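Local coordinates for protein putative ABC transporter (Thermobispora bispora, PDB 4PE6) that probably serves as the solute-binding component of an ABC importer, capturing a small sugar-like ligand for delivery to its membrane partner, at residues V107-A115 with A121-V129. Sequence-based numbering, arbitrary orientation.
Sequences VKVVVFDSA and AYILQNSFV. With LTH ((2R,3S)-2,3,4-trihydroxybutanoic acid), chain C.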
loop_
_atom_site.group_PDB
_atom_site.type_symbol
_atom_site.label_atom_id
_atom_site.label_comp_id
_atom_site.label_asym_id
_atom_site.label_seq_id
_atom_site.Cartn_x
_atom_site.Cartn_y
_atom_site.Cartn_z
ATOM N N VAL A 107 -6.219 -3.128 25.173
ATOM C CA VAL A 107 -6.331 -3.544 23.772
ATOM C C VAL A 107 -4.930 -3.668 23.164
ATOM O O VAL A 107 -4.068 -2.783 23.358
ATOM C CB VAL A 107 -7.168 -2.541 22.924
ATOM C CG1 VAL A 107 -7.351 -3.036 21.489
ATOM C CG2 VAL A 107 -8.543 -2.308 23.547
ATOM N N LYS A 108 -4.711 -4.763 22.435
ATOM C CA LYS A 108 -3.487 -4.959 21.668
ATOM C C LYS A 108 -3.621 -4.154 20.385
ATOM O O LYS A 108 -4.647 -4.248 19.681
ATOM C CB LYS A 108 -3.257 -6.451 21.323
ATOM C CG LYS A 108 -2.961 -7.369 22.499
ATOM C CD LYS A 108 -1.849 -6.775 23.360
ATOM C CE LYS A 108 -1.059 -7.799 24.133
ATOM N NZ LYS A 108 -1.589 -8.071 25.472
ATOM N N VAL A 109 -2.600 -3.375 20.061
ATOM C CA VAL A 109 -2.687 -2.474 18.920
ATOM C C VAL A 109 -1.597 -2.791 17.924
ATOM O O VAL A 109 -0.419 -2.760 18.257
ATOM C CB VAL A 109 -2.605 -0.995 19.373
ATOM C CG1 VAL A 109 -2.546 -0.071 18.170
ATOM C CG2 VAL A 109 -3.788 -0.657 20.265
ATOM N N VAL A 110 -2.007 -3.145 16.706
ATOM C CA VAL A 110 -1.102 -3.315 15.594
ATOM C C VAL A 110 -1.358 -2.221 14.581
ATOM O O VAL A 110 -2.443 -2.143 13.967
ATOM C CB VAL A 110 -1.279 -4.690 14.917
ATOM C CG1 VAL A 110 -0.277 -4.861 13.798
ATOM C CG2 VAL A 110 -1.147 -5.812 15.940
ATOM N N VAL A 111 -0.373 -1.341 14.441
ATOM C CA VAL A 111 -0.370 -0.372 13.371
ATOM C C VAL A 111 0.228 -1.060 12.152
ATOM O O VAL A 111 1.310 -1.650 12.236
ATOM C CB VAL A 111 0.474 0.843 13.759
ATOM C CG1 VAL A 111 0.733 1.743 12.552
ATOM C CG2 VAL A 111 -0.193 1.602 14.905
ATOM N N PHE A 112 -0.461 -1.011 11.021
ATOM C CA PHE A 112 0.050 -1.655 9.824
ATOM C C PHE A 112 0.048 -0.734 8.621
ATOM O O PHE A 112 -0.635 0.287 8.612
ATOM C CB PHE A 112 -0.645 -2.994 9.513
ATOM C CG PHE A 112 -2.046 -2.845 9.018
ATOM C CD1 PHE A 112 -3.075 -2.655 9.913
ATOM C CD2 PHE A 112 -2.323 -2.850 7.664
ATOM C CE1 PHE A 112 -4.392 -2.525 9.468
ATOM C CE2 PHE A 112 -3.613 -2.702 7.215
ATOM C CZ PHE A 112 -4.643 -2.533 8.109
ATOM N N ASP A 113 0.843 -1.101 7.624
ATOM C CA ASP A 113 1.042 -0.314 6.415
ATOM C C ASP A 113 1.425 1.119 6.744
ATOM O O ASP A 113 0.997 2.068 6.071
ATOM C CB ASP A 113 -0.234 -0.349 5.554
ATOM C CG ASP A 113 -0.051 0.324 4.206
ATOM O OD1 ASP A 113 0.977 0.063 3.563
ATOM O OD2 ASP A 113 -0.946 1.113 3.790
ATOM N N SER A 114 2.237 1.258 7.792
ATOM C CA SER A 114 2.747 2.535 8.263
ATOM C C SER A 114 3.716 2.270 9.410
ATOM O O SER A 114 3.651 1.221 10.061
ATOM C CB SER A 114 1.643 3.443 8.776
ATOM O OG SER A 114 1.017 4.150 7.705
ATOM N N ALA A 115 4.577 3.250 9.647
ATOM C CA ALA A 115 5.466 3.271 10.805
ATOM C C ALA A 115 5.247 4.596 11.516
ATOM O O ALA A 115 5.481 5.654 10.934
ATOM C CB ALA A 115 6.900 3.183 10.347
ATOM N N ALA A 121 2.142 0.486 20.535
ATOM C CA ALA A 121 1.689 -0.284 19.375
ATOM C C ALA A 121 2.810 -1.104 18.782
ATOM O O ALA A 121 3.998 -0.761 18.916
ATOM C CB ALA A 121 1.131 0.652 18.316
ATOM N N TYR A 122 2.430 -2.178 18.110
ATOM C CA TYR A 122 3.323 -2.946 17.266
ATOM C C TYR A 122 3.182 -2.484 15.814
ATOM O O TYR A 122 2.064 -2.323 15.303
ATOM C CB TYR A 122 2.986 -4.439 17.381
ATOM C CG TYR A 122 3.285 -5.006 18.760
ATOM C CD1 TYR A 122 2.401 -4.836 19.815
ATOM C CD2 TYR A 122 4.494 -5.687 19.017
ATOM C CE1 TYR A 122 2.679 -5.327 21.081
ATOM C CE2 TYR A 122 4.769 -6.198 20.271
ATOM C CZ TYR A 122 3.864 -6.021 21.291
ATOM O OH TYR A 122 4.164 -6.527 22.539
ATOM N N ILE A 123 4.315 -2.259 15.160
ATOM C CA ILE A 123 4.348 -1.809 13.771
ATOM C C ILE A 123 4.636 -2.977 12.792
ATOM O O ILE A 123 5.644 -3.703 12.924
ATOM C CB ILE A 123 5.401 -0.705 13.570
ATOM C CG1 ILE A 123 4.907 0.675 14.058
ATOM C CG2 ILE A 123 5.716 -0.545 12.082
ATOM C CD1 ILE A 123 4.285 0.733 15.436
ATOM N N LEU A 124 3.779 -3.114 11.782
ATOM C CA LEU A 124 3.977 -4.085 10.719
ATOM C C LEU A 124 3.827 -3.345 9.407
ATOM O O LEU A 124 2.743 -2.895 9.068
ATOM C CB LEU A 124 2.963 -5.220 10.808
ATOM C CG LEU A 124 3.270 -6.423 9.902
ATOM C CD1 LEU A 124 2.637 -7.665 10.499
ATOM C CD2 LEU A 124 2.806 -6.229 8.443
ATOM N N GLN A 125 4.925 -3.211 8.687
ATOM C CA GLN A 125 4.982 -2.343 7.520
ATOM C C GLN A 125 5.587 -3.050 6.321
ATOM O O GLN A 125 5.875 -4.248 6.368
ATOM C CB GLN A 125 5.763 -1.067 7.883
ATOM C CG GLN A 125 7.259 -1.297 8.103
ATOM C CD GLN A 125 7.985 0.003 8.297
ATOM O OE1 GLN A 125 8.323 0.355 9.407
ATOM N NE2 GLN A 125 8.180 0.755 7.214
ATOM N N ASN A 126 5.762 -2.309 5.241
ATOM C CA ASN A 126 6.594 -2.713 4.134
ATOM C C ASN A 126 7.686 -1.665 4.001
ATOM O O ASN A 126 7.576 -0.556 4.554
ATOM C CB ASN A 126 5.804 -2.736 2.801
ATOM C CG ASN A 126 4.913 -3.975 2.598
ATOM O OD1 ASN A 126 4.271 -4.087 1.541
ATOM N ND2 ASN A 126 4.811 -4.855 3.587
ATOM N N SER A 127 8.706 -1.970 3.213
ATOM C CA SER A 127 9.724 -0.939 2.880
ATOM C C SER A 127 9.201 0.039 1.826
ATOM O O SER A 127 9.280 -0.204 0.624
ATOM C CB SER A 127 11.026 -1.541 2.390
ATOM O OG SER A 127 11.908 -0.500 2.002
ATOM N N PHE A 128 8.713 1.173 2.298
ATOM C CA PHE A 128 8.255 2.229 1.408
ATOM C C PHE A 128 9.414 2.810 0.622
ATOM O O PHE A 128 9.252 3.167 -0.542
ATOM C CB PHE A 128 7.476 3.266 2.190
ATOM C CG PHE A 128 6.401 2.659 3.027
ATOM C CD1 PHE A 128 5.400 1.893 2.424
ATOM C CD2 PHE A 128 6.413 2.772 4.396
ATOM C CE1 PHE A 128 4.418 1.287 3.190
ATOM C CE2 PHE A 128 5.428 2.181 5.157
ATOM C CZ PHE A 128 4.439 1.429 4.559
ATOM N N VAL A 129 10.598 2.829 1.234
ATOM C CA VAL A 129 11.780 3.262 0.527
ATOM C C VAL A 129 12.073 2.369 -0.679
ATOM O O VAL A 129 12.345 2.872 -1.759
ATOM C CB VAL A 129 13.006 3.324 1.445
ATOM C CG1 VAL A 129 14.258 3.581 0.627
ATOM C CG2 VAL A 129 12.817 4.439 2.478
HETATM O O1 LTH C . -1.686 2.504 -1.914
HETATM C C1 LTH C . -2.043 2.691 -0.693
HETATM O O LTH C . -3.150 3.125 -0.309
HETATM C C2 LTH C . -1.065 2.259 0.427
HETATM O O2 LTH C . -1.595 2.586 1.736
HETATM C C3 LTH C . 0.280 2.943 0.297
HETATM O O3 LTH C . 0.110 4.358 0.347
HETATM C C4 LTH C . 1.172 2.515 1.480
HETATM O O4 LTH C . 1.400 1.091 1.316
#
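With chi1 at -174°, Asp113 swings its CG opposite its own backbone N, and Phe128, whose CG turns away from its carbonyl carbon (chi1 -51°), brings ring atom CE1 to 3.7 Å from Asp113 OD1. The carboxylate oxygen lies at the ring edge, near its plane, where the weakly positive C-H rim suits a negative group. Asp113 directly follows strand 108-112, while Phe128 opens the helix after the neighbouring parallel strand 122-126, in the Rossmann-like sheet of a periplasmic binding protein, whose ligand cleft lies at these strand ends. The strands are zipped by alternating bonds: Tyr122 N gives to Val109 O, Val111 N to Tyr122 O (2.8 Å), Leu124 N to Val111 O, and Asp113 N to Leu124 O (3.0 Å). Beta-branched valines suit the extended backbone, and small Ala121 lets its CB meet Val111 CG2 at 3.8 Å. Farther along that face, Ile123 CG2 lies 3.4 Å from Ser114 O, a buried carbonyl with no hydrogen-bond partner. The Gln125 amide serves two neighbours: NE2 bonds Asn126 O, while OE1 accepts from Gln283. Asn126 O in turn sits over the centre of one Phe128 ring face. Asp113, rich in acceptors, suits a polyol: Asn88 and Gln263 each donate to one carboxylate oxygen and would steady it, while hydroxyl O2 of the bound trihydroxybutanoic acid donates to Asp113 OD2 at 2.6 Å and O4 to OD1 at 2.5 Å.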